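PDB 3HXI: eukaryotic Translation Initiation 4E from Schistosoma mansoni, which binds the 7-methylguanosine cap at the 5' end of mRNA and so probably recruits messages for the initiation of translation. Local coordinates for residues W75-W86 against I165-Q176. Sequence-based numbering, arbitrary orientation.
With GTG (7-methyl-guanosine-5'-triphosphate-5'-guanosine), chain C.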
ATOM      1  N   TRP A  75      11.064  -3.984  -6.143  1.00 21.21           N
ATOM      2  CA  TRP A  75      12.052  -4.290  -5.118  1.00 21.42           C
ATOM      3  C   TRP A  75      13.357  -3.580  -5.428  1.00 22.58           C
ATOM      4  O   TRP A  75      14.119  -3.210  -4.515  1.00 22.75           O
ATOM      5  CB  TRP A  75      12.335  -5.793  -5.058  1.00 21.19           C
ATOM      6  CG  TRP A  75      11.172  -6.668  -4.630  1.00 21.81           C
ATOM      7  CD1 TRP A  75      10.265  -6.421  -3.637  1.00 22.37           C
ATOM      8  CD2 TRP A  75      10.843  -7.952  -5.167  1.00 21.39           C
ATOM      9  NE1 TRP A  75       9.361  -7.459  -3.550  1.00 23.27           N
ATOM     10  CE2 TRP A  75       9.703  -8.421  -4.466  1.00 21.66           C
ATOM     11  CE3 TRP A  75      11.407  -8.761  -6.163  1.00 20.32           C
ATOM     12  CZ2 TRP A  75       9.117  -9.649  -4.735  1.00 21.97           C
ATOM     13  CZ3 TRP A  75      10.821  -9.998  -6.431  1.00 22.64           C
ATOM     14  CH2 TRP A  75       9.684 -10.428  -5.724  1.00 22.02           C
ATOM     15  N   GLU A  76      13.605  -3.398  -6.723  1.00 23.56           N
ATOM     16  CA  GLU A  76      14.898  -2.894  -7.213  1.00 25.11           C
ATOM     17  C   GLU A  76      15.242  -1.443  -6.820  1.00 25.44           C
ATOM     18  O   GLU A  76      16.431  -1.057  -6.847  1.00 26.42           O
ATOM     19  CB  GLU A  76      15.018  -3.131  -8.724  1.00 25.60           C
ATOM     20  CG  GLU A  76      15.178  -4.619  -9.096  1.00 26.39           C
ATOM     21  CD  GLU A  76      13.895  -5.454  -8.980  1.00 30.03           C
ATOM     22  OE1 GLU A  76      12.768  -4.910  -9.042  1.00 25.56           O
ATOM     23  OE2 GLU A  76      14.028  -6.685  -8.818  1.00 33.95           O
ATOM     24  N   ASP A  77      14.226  -0.662  -6.436  1.00 24.04           N
ATOM     25  CA  ASP A  77      14.409   0.713  -5.954  1.00 23.65           C
ATOM     26  C   ASP A  77      15.220   0.768  -4.663  1.00 23.73           C
ATOM     27  O   ASP A  77      14.993  -0.050  -3.766  1.00 22.44           O
ATOM     28  CB  ASP A  77      13.046   1.377  -5.731  1.00 23.61           C
ATOM     29  CG  ASP A  77      13.148   2.891  -5.609  1.00 21.87           C
ATOM     30  OD1 ASP A  77      12.888   3.570  -6.610  1.00 22.03           O
ATOM     31  OD2 ASP A  77      13.486   3.394  -4.525  1.00 24.10           O
ATOM     32  N   PRO A  78      16.167   1.736  -4.560  1.00 25.00           N
ATOM     33  CA  PRO A  78      17.051   1.862  -3.389  1.00 24.99           C
ATOM     34  C   PRO A  78      16.252   1.948  -2.102  1.00 24.64           C
ATOM     35  O   PRO A  78      16.665   1.407  -1.072  1.00 25.22           O
ATOM     36  CB  PRO A  78      17.787   3.191  -3.631  1.00 25.81           C
ATOM     37  CG  PRO A  78      17.725   3.401  -5.094  1.00 26.30           C
ATOM     38  CD  PRO A  78      16.460   2.767  -5.583  1.00 24.88           C
ATOM     39  N   LYS A  79      15.095   2.599  -2.168  1.00 24.69           N
ATOM     40  CA  LYS A  79      14.230   2.745  -0.997  1.00 23.71           C
ATOM     41  C   LYS A  79      13.459   1.464  -0.645  1.00 23.13           C
ATOM     42  O   LYS A  79      12.953   1.343   0.466  1.00 22.09           O
ATOM     43  CB  LYS A  79      13.265   3.920  -1.176  1.00 23.91           C
ATOM     44  CG  LYS A  79      13.946   5.292  -1.280  1.00 25.61           C
ATOM     45  CD  LYS A  79      14.396   5.813   0.055  1.00 28.70           C
ATOM     46  CE  LYS A  79      13.206   6.122   0.958  1.00 31.56           C
ATOM     47  NZ  LYS A  79      13.685   6.369   2.348  1.00 33.83           N
ATOM     48  N   ASN A  80      13.386   0.522  -1.579  1.00 22.94           N
ATOM     49  CA  ASN A  80      12.727  -0.781  -1.315  1.00 23.34           C
ATOM     50  C   ASN A  80      13.673  -1.951  -1.091  1.00 23.91           C
ATOM     51  O   ASN A  80      13.315  -2.901  -0.402  1.00 24.53           O
ATOM     52  CB  ASN A  80      11.752  -1.164  -2.443  1.00 22.60           C
ATOM     53  CG  ASN A  80      10.615  -0.164  -2.618  1.00 22.00           C
ATOM     54  OD1 ASN A  80      10.063   0.357  -1.644  1.00 24.24           O
ATOM     55  ND2 ASN A  80      10.246   0.089  -3.868  1.00 19.90           N
ATOM     56  N   GLU A  81      14.875  -1.899  -1.661  1.00 24.72           N
ATOM     57  CA  GLU A  81      15.727  -3.094  -1.733  1.00 25.27           C
ATOM     58  C   GLU A  81      16.105  -3.717  -0.373  1.00 24.89           C
ATOM     59  O   GLU A  81      16.289  -4.938  -0.280  1.00 25.04           O
ATOM     60  CB  GLU A  81      16.965  -2.831  -2.592  1.00 26.30           C
ATOM     61  CG  GLU A  81      17.865  -1.713  -2.102  1.00 27.30           C
ATOM     62  CD  GLU A  81      19.134  -1.594  -2.922  1.00 29.13           C
ATOM     63  OE1 GLU A  81      19.684  -0.476  -2.997  1.00 33.74           O
ATOM     64  OE2 GLU A  81      19.580  -2.626  -3.469  1.00 34.91           O
ATOM     65  N   ASN A  82      16.191  -2.889   0.662  1.00 22.61           N
ATOM     66  CA  ASN A  82      16.519  -3.356   2.002  1.00 22.05           C
ATOM     67  C   ASN A  82      15.330  -3.310   2.937  1.00 20.92           C
ATOM     68  O   ASN A  82      15.473  -3.397   4.169  1.00 20.02           O
ATOM     69  CB  ASN A  82      17.707  -2.569   2.547  1.00 23.10           C
ATOM     70  CG  ASN A  82      18.955  -2.746   1.686  1.00 26.07           C
ATOM     71  OD1 ASN A  82      19.634  -1.781   1.360  1.00 32.06           O
ATOM     72  ND2 ASN A  82      19.230  -3.979   1.289  1.00 23.63           N
ATOM     73  N   GLY A  83      14.144  -3.229   2.331  1.00 20.03           N
ATOM     74  CA  GLY A  83      12.902  -3.109   3.078  1.00 18.34           C
ATOM     75  C   GLY A  83      12.094  -4.388   3.242  1.00 18.39           C
ATOM     76  O   GLY A  83      12.608  -5.527   3.222  1.00 17.02           O
ATOM     77  N   GLY A  84      10.802  -4.197   3.445  1.00 18.07           N
ATOM     78  CA  GLY A  84       9.907  -5.325   3.613  1.00 17.22           C
ATOM     79  C   GLY A  84       8.487  -4.823   3.619  1.00 17.39           C
ATOM     80  O   GLY A  84       8.243  -3.616   3.648  1.00 18.16           O
ATOM     81  N   ARG A  85       7.548  -5.758   3.577  1.00 17.63           N
ATOM     82  CA  ARG A  85       6.137  -5.405   3.520  1.00 16.40           C
ATOM     83  C   ARG A  85       5.343  -5.995   4.670  1.00 16.31           C
ATOM     84  O   ARG A  85       5.606  -7.123   5.094  1.00 15.88           O
ATOM     85  CB  ARG A  85       5.516  -5.848   2.175  1.00 16.28           C
ATOM     86  CG  ARG A  85       5.285  -7.352   2.085  1.00 17.33           C
ATOM     87  CD  ARG A  85       4.754  -7.764   0.738  1.00 16.37           C
ATOM     88  NE  ARG A  85       4.578  -9.205   0.708  1.00 18.63           N
ATOM     89  CZ  ARG A  85       3.964  -9.886  -0.250  1.00 20.94           C
ATOM     90  NH1 ARG A  85       3.858 -11.213  -0.137  1.00 23.04           N
ATOM     91  NH2 ARG A  85       3.455  -9.259  -1.304  1.00 17.56           N
ATOM     92  N   TRP A  86       4.382  -5.216   5.177  1.00 16.61           N
ATOM     93  CA  TRP A  86       3.299  -5.784   5.976  1.00 16.05           C
ATOM     94  C   TRP A  86       2.324  -6.417   5.000  1.00 16.54           C
ATOM     95  O   TRP A  86       1.831  -5.729   4.114  1.00 15.60           O
ATOM     96  CB  TRP A  86       2.600  -4.717   6.829  1.00 17.07           C
ATOM     97  CG  TRP A  86       3.337  -4.442   8.146  1.00 19.04           C
ATOM     98  CD1 TRP A  86       3.961  -3.282   8.513  1.00 18.53           C
ATOM     99  CD2 TRP A  86       3.537  -5.366   9.229  1.00 17.40           C
ATOM    100  NE1 TRP A  86       4.521  -3.416   9.790  1.00 15.10           N
ATOM    101  CE2 TRP A  86       4.270  -4.688  10.237  1.00 17.49           C
ATOM    102  CE3 TRP A  86       3.132  -6.698   9.464  1.00 18.53           C
ATOM    103  CZ2 TRP A  86       4.616  -5.298  11.454  1.00 17.76           C
ATOM    104  CZ3 TRP A  86       3.483  -7.296  10.649  1.00 17.61           C
ATOM    105  CH2 TRP A  86       4.225  -6.593  11.637  1.00 17.12           C
ATOM    106  N   ILE A 165      -1.282 -10.271  10.759  1.00 18.32           N
ATOM    107  CA  ILE A 165      -0.533  -9.707   9.626  1.00 18.37           C
ATOM    108  C   ILE A 165       0.965 -10.007   9.761  1.00 18.86           C
ATOM    109  O   ILE A 165       1.469 -10.112  10.871  1.00 18.46           O
ATOM    110  CB  ILE A 165      -0.792  -8.193   9.439  1.00 18.75           C
ATOM    111  CG1 ILE A 165      -0.351  -7.359  10.657  1.00 17.81           C
ATOM    112  CG2 ILE A 165      -2.271  -7.938   9.102  1.00 18.52           C
ATOM    113  CD1 ILE A 165      -0.334  -5.843  10.375  1.00 18.26           C
ATOM    114  N   TYR A 166       1.653 -10.094   8.624  1.00 18.31           N
ATOM    115  CA  TYR A 166       3.008 -10.638   8.526  1.00 18.71           C
ATOM    116  C   TYR A 166       3.974  -9.641   7.902  1.00 17.89           C
ATOM    117  O   TYR A 166       3.681  -9.058   6.849  1.00 17.75           O
ATOM    118  CB  TYR A 166       2.996 -11.912   7.674  1.00 18.75           C
ATOM    119  CG  TYR A 166       2.037 -12.973   8.202  1.00 19.98           C
ATOM    120  CD1 TYR A 166       2.399 -13.803   9.278  1.00 22.08           C
ATOM    121  CD2 TYR A 166       0.759 -13.124   7.642  1.00 21.00           C
ATOM    122  CE1 TYR A 166       1.512 -14.775   9.768  1.00 22.71           C
ATOM    123  CE2 TYR A 166      -0.131 -14.089   8.127  1.00 22.31           C
ATOM    124  CZ  TYR A 166       0.252 -14.901   9.187  1.00 21.86           C
ATOM    125  OH  TYR A 166      -0.633 -15.841   9.647  1.00 23.60           O
ATOM    126  N   PHE A 167       5.126  -9.437   8.547  1.00 16.67           N
ATOM    127  CA  PHE A 167       6.162  -8.569   7.964  1.00 16.93           C
ATOM    128  C   PHE A 167       7.261  -9.398   7.286  1.00 18.38           C
ATOM    129  O   PHE A 167       7.984 -10.154   7.945  1.00 18.14           O
ATOM    130  CB  PHE A 167       6.785  -7.614   8.996  1.00 17.18           C
ATOM    131  CG  PHE A 167       7.732  -6.623   8.378  1.00 15.57           C
ATOM    132  CD1 PHE A 167       7.235  -5.493   7.733  1.00 15.04           C
ATOM    133  CD2 PHE A 167       9.094  -6.837   8.391  1.00 16.32           C
ATOM    134  CE1 PHE A 167       8.090  -4.578   7.107  1.00 16.48           C
ATOM    135  CE2 PHE A 167       9.957  -5.920   7.785  1.00 18.95           C
ATOM    136  CZ  PHE A 167       9.440  -4.792   7.129  1.00 16.96           C
ATOM    137  N   GLN A 168       7.374  -9.222   5.974  1.00 17.52           N
ATOM    138  CA  GLN A 168       8.225 -10.052   5.120  1.00 19.06           C
ATOM    139  C   GLN A 168       9.246  -9.171   4.439  1.00 19.31           C
ATOM    140  O   GLN A 168       8.891  -8.338   3.601  1.00 19.22           O
ATOM    141  CB  GLN A 168       7.386 -10.788   4.064  1.00 19.26           C
ATOM    142  CG  GLN A 168       6.257 -11.555   4.666  1.00 21.67           C
ATOM    143  CD  GLN A 168       5.321 -12.146   3.638  1.00 27.76           C
ATOM    144  OE1 GLN A 168       5.259 -11.692   2.481  1.00 25.65           O
ATOM    145  NE2 GLN A 168       4.587 -13.180   4.053  1.00 27.38           N
ATOM    146  N   PRO A 169      10.529  -9.347   4.805  1.00 19.46           N
ATOM    147  CA  PRO A 169      11.592  -8.628   4.148  1.00 19.61           C
ATOM    148  C   PRO A 169      11.610  -8.976   2.673  1.00 19.85           C
ATOM    149  O   PRO A 169      11.168 -10.071   2.283  1.00 19.52           O
ATOM    150  CB  PRO A 169      12.859  -9.163   4.838  1.00 19.88           C
ATOM    151  CG  PRO A 169      12.386  -9.648   6.166  1.00 19.59           C
ATOM    152  CD  PRO A 169      11.043 -10.256   5.840  1.00 19.43           C
ATOM    153  N   VAL A 170      12.098  -8.039   1.866  1.00 22.01           N
ATOM    154  CA  VAL A 170      12.252  -8.236   0.419  1.00 23.66           C
ATOM    155  C   VAL A 170      12.980  -9.548   0.074  1.00 24.74           C
ATOM    156  O   VAL A 170      12.580 -10.274  -0.824  1.00 24.72           O
ATOM    157  CB  VAL A 170      12.936  -7.003  -0.253  1.00 23.27           C
ATOM    158  CG1 VAL A 170      13.260  -7.296  -1.704  1.00 24.31           C
ATOM    159  CG2 VAL A 170      12.012  -5.788  -0.175  1.00 23.73           C
ATOM    160  N   SER A 171      14.033  -9.876   0.812  1.00 27.14           N
ATOM    161  CA  SER A 171      14.759 -11.130   0.553  1.00 28.69           C
ATOM    162  C   SER A 171      13.811 -12.348   0.558  1.00 29.49           C
ATOM    163  O   SER A 171      13.857 -13.201  -0.351  1.00 29.52           O
ATOM    164  CB  SER A 171      15.919 -11.292   1.544  1.00 29.65           C
ATOM    165  OG  SER A 171      15.470 -11.236   2.890  1.00 31.06           O
ATOM    166  N   ASP A 172      12.918 -12.394   1.546  1.00 28.76           N
ATOM    167  CA  ASP A 172      11.918 -13.460   1.638  1.00 28.95           C
ATOM    168  C   ASP A 172      10.884 -13.397   0.516  1.00 28.25           C
ATOM    169  O   ASP A 172      10.415 -14.438   0.051  1.00 29.46           O
ATOM    170  CB  ASP A 172      11.214 -13.439   3.003  1.00 28.93           C
ATOM    171  CG  ASP A 172      12.163 -13.724   4.164  1.00 30.88           C
ATOM    172  OD1 ASP A 172      13.268 -14.267   3.945  1.00 34.74           O
ATOM    173  OD2 ASP A 172      11.816 -13.380   5.304  1.00 33.28           O
ATOM    174  N   GLN A 173      10.511 -12.182   0.102  1.00 27.15           N
ATOM    175  CA  GLN A 173       9.590 -11.993  -1.024  1.00 25.78           C
ATOM    176  C   GLN A 173      10.210 -12.518  -2.323  1.00 27.07           C
ATOM    177  O   GLN A 173       9.558 -13.222  -3.086  1.00 26.64           O
ATOM    178  CB  GLN A 173       9.214 -10.516  -1.190  1.00 25.64           C
ATOM    179  CG  GLN A 173       8.385  -9.921  -0.050  1.00 22.71           C
ATOM    180  CD  GLN A 173       8.100  -8.439  -0.253  1.00 22.13           C
ATOM    181  OE1 GLN A 173       7.652  -8.029  -1.306  1.00 20.66           O
ATOM    182  NE2 GLN A 173       8.385  -7.638   0.751  1.00 18.03           N
ATOM    183  N   ARG A 174      11.472 -12.178  -2.558  1.00 28.56           N
ATOM    184  CA  ARG A 174      12.196 -12.626  -3.748  1.00 31.35           C
ATOM    185  C   ARG A 174      12.196 -14.140  -3.886  1.00 32.60           C
ATOM    186  O   ARG A 174      12.012 -14.681  -4.987  1.00 33.95           O
ATOM    187  CB  ARG A 174      13.644 -12.138  -3.714  1.00 31.09           C
ATOM    188  CG  ARG A 174      13.802 -10.626  -3.774  1.00 33.16           C
ATOM    189  CD  ARG A 174      15.276 -10.250  -3.913  1.00 37.47           C
ATOM    190  NE  ARG A 174      15.450  -8.945  -4.540  1.00 38.29           N
ATOM    191  CZ  ARG A 174      15.216  -8.698  -5.827  1.00 38.99           C
ATOM    192  NH1 ARG A 174      14.793  -9.666  -6.630  1.00 42.85           N
ATOM    193  NH2 ARG A 174      15.407  -7.483  -6.314  1.00 40.63           N
ATOM    194  N   SER A 175      12.373 -14.821  -2.757  1.00 33.88           N
ATOM    195  CA  SER A 175      12.606 -16.259  -2.748  1.00 34.86           C
ATOM    196  C   SER A 175      11.311 -17.067  -2.631  1.00 34.91           C
ATOM    197  O   SER A 175      11.336 -18.292  -2.731  1.00 35.42           O
ATOM    198  CB  SER A 175      13.579 -16.610  -1.627  1.00 34.37           C
ATOM    199  OG  SER A 175      12.942 -16.494  -0.361  1.00 36.51           O
ATOM    200  N   GLN A 176      10.186 -16.371  -2.454  1.00 35.43           N
ATOM    201  CA  GLN A 176       8.866 -16.998  -2.337  1.00 35.40           C
ATOM    202  C   GLN A 176       8.399 -17.614  -3.657  1.00 35.02           C
ATOM    203  O   GLN A 176       8.505 -16.992  -4.708  1.00 34.25           O
ATOM    204  CB  GLN A 176       7.839 -15.971  -1.867  1.00 36.10           C
ATOM    205  CG  GLN A 176       6.626 -16.561  -1.191  1.00 39.51           C
ATOM    206  CD  GLN A 176       6.009 -15.603  -0.194  1.00 44.93           C
ATOM    207  OE1 GLN A 176       5.965 -14.384  -0.422  1.00 45.30           O
ATOM    208  NE2 GLN A 176       5.531 -16.144   0.930  1.00 44.80           N
TER
HETATM  209  PA  GTG C 501       3.200 -11.679  -6.834  1.00 21.25           P
HETATM  210  O1A GTG C 501       2.246 -11.214  -7.900  1.00 20.05           O
HETATM  211  O2A GTG C 501       3.476 -10.855  -5.595  1.00 23.21           O
HETATM  212  O3A GTG C 501       2.884 -13.172  -6.335  1.00 21.39           O
HETATM  213  PB  GTG C 501       1.599 -14.076  -6.583  1.00 22.28           P
HETATM  214  O1B GTG C 501       0.335 -13.358  -6.178  1.00 21.88           O
HETATM  215  O2B GTG C 501       1.932 -15.424  -5.951  1.00 20.60           O
HETATM  216  O3B GTG C 501       1.684 -14.279  -8.175  1.00 20.52           O
HETATM  217  N9A GTG C 501       7.741  -9.703  -8.882  1.00 21.80           N
HETATM  218  C8A GTG C 501       6.909  -9.228  -7.948  1.00 20.77           C
HETATM  219  N7A GTG C 501       7.403  -8.058  -7.484  1.00 20.35           N
HETATM  220  C7X GTG C 501       6.737  -7.243  -6.438  1.00 20.75           C
HETATM  221  C5A GTG C 501       8.542  -7.817  -8.137  1.00 20.56           C
HETATM  222  C6A GTG C 501       9.454  -6.759  -8.049  1.00 22.64           C
HETATM  223  O6A GTG C 501       9.306  -5.792  -7.266  1.00 20.99           O
HETATM  224  N1A GTG C 501      10.553  -6.805  -8.843  1.00 22.15           N
HETATM  225  C2A GTG C 501      10.732  -7.849  -9.713  1.00 22.57           C
HETATM  226  N2A GTG C 501      11.810  -7.915 -10.515  1.00 22.37           N
HETATM  227  N3A GTG C 501       9.844  -8.866  -9.795  1.00 21.59           N
HETATM  228  C4A GTG C 501       8.748  -8.850  -9.017  1.00 21.15           C
HETATM  229  O5D GTG C 501       4.602 -11.855  -7.549  1.00 21.02           O
HETATM  230  C5D GTG C 501       4.700 -12.727  -8.671  1.00 20.59           C
HETATM  231  C4D GTG C 501       6.092 -12.630  -9.256  1.00 21.64           C
HETATM  232  O4D GTG C 501       6.259 -11.332  -9.809  1.00 20.99           O
HETATM  233  C3D GTG C 501       7.202 -12.781  -8.236  1.00 23.31           C
HETATM  234  O3D GTG C 501       7.468 -14.154  -7.956  1.00 22.81           O
HETATM  235  C2D GTG C 501       8.346 -12.084  -8.933  1.00 23.34           C
HETATM  236  O2D GTG C 501       8.943 -12.970  -9.892  1.00 23.97           O
HETATM  237  C1D GTG C 501       7.629 -10.956  -9.666  1.00 22.42           C
HETATM  238  PG  GTG C 501       0.579 -14.946  -9.132  1.00 21.25           P
HETATM  239  O1G GTG C 501      -0.792 -14.960  -8.533  1.00 21.42           O
HETATM  240  O2G GTG C 501       1.162 -16.228  -9.701  1.00 22.85           O
HETATM  241  O5E GTG C 501       0.595 -13.867 -10.323  1.00 22.25           O
HETATM  242  C5E GTG C 501       0.003 -12.583 -10.136  1.00 20.85           C
HETATM  243  C4E GTG C 501       0.063 -11.796 -11.429  1.00 22.56           C
HETATM  244  O4E GTG C 501       1.434 -11.570 -11.768  1.00 21.11           O
HETATM  245  C3E GTG C 501      -0.534 -12.544 -12.607  1.00 23.30           C
HETATM  246  O3E GTG C 501      -1.009 -11.554 -13.534  1.00 24.31           O
HETATM  247  C2E GTG C 501       0.650 -13.257 -13.243  1.00 22.62           C
HETATM  248  O2E GTG C 501       0.456 -13.531 -14.641  1.00 22.59           O
HETATM  249  C1E GTG C 501       1.740 -12.218 -13.018  1.00 24.52           C
HETATM  250  N9B GTG C 501       3.130 -12.702 -12.906  1.00 24.29           N
HETATM  251  C8B GTG C 501       3.362 -13.621 -11.817  1.00 26.24           C
HETATM  252  N7B GTG C 501       4.797 -13.853 -11.953  1.00 26.72           N
HETATM  253  C5B GTG C 501       5.261 -13.090 -12.988  1.00 26.85           C
HETATM  254  C6B GTG C 501       6.595 -12.897 -13.583  1.00 27.70           C
HETATM  255  O6B GTG C 501       7.560 -13.533 -13.081  1.00 26.90           O
HETATM  256  N1B GTG C 501       6.706 -12.057 -14.651  1.00 26.77           N
HETATM  257  C2B GTG C 501       5.621 -11.383 -15.167  1.00 27.23           C
HETATM  258  N2B GTG C 501       5.751 -10.543 -16.224  1.00 26.10           N
HETATM  259  N3B GTG C 501       4.370 -11.515 -14.662  1.00 26.54           N
HETATM  260  C4B GTG C 501       4.163 -12.322 -13.602  1.00 25.36           C
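Glu76 and Arg174 form a salt bridge, with NH2 of Arg174 3.0 Å from OE2 of Glu76 and above the carboxylate plane. The same carboxylate reads the Watson-Crick edge of the cap's 7-methylguanine: OE1 accepts from GTG N1A at 2.9 Å, and OE2 takes a weak bond from N2A. The arginine thus holds a first-shell acid, and its positive charge would be expected to favour the ionised form. Trp75, one residue earlier, donates NE1 to OE1 of Gln173 (2.9 Å). The glutamine amide, turned 75° from the indole plane, also gives NE2 to Gln168 O, which receives Arg85 N from the opposite face. Arg85, extended from CG to NE, runs alongside Gln168 and directs both NE and NH1 (3.0 Å) to its OE1, which lies in the guanidinium plane. Beneath these side chains, strands 84-86 and 166-169 pair antiparallel in the curved sheet of the eIF4E fold, and helix 170-175 follows directly, its first N-H, on Val170, bonded to Gly83 O. One face of Trp75 stacks on 7-methylguanine; the other receives Val170 CG1 and Arg174 CG as CH-pi contacts. Farther along, Trp86 is wedged between Ile165 CD1 and Phe167 CB, the latter 3.6 Å from the centroid of its six-membered ring. Phe167, its CG anti to the backbone N (chi1 -174°), turns its ring edge-to-face toward that indole and packs against the bare backbone of Gly84.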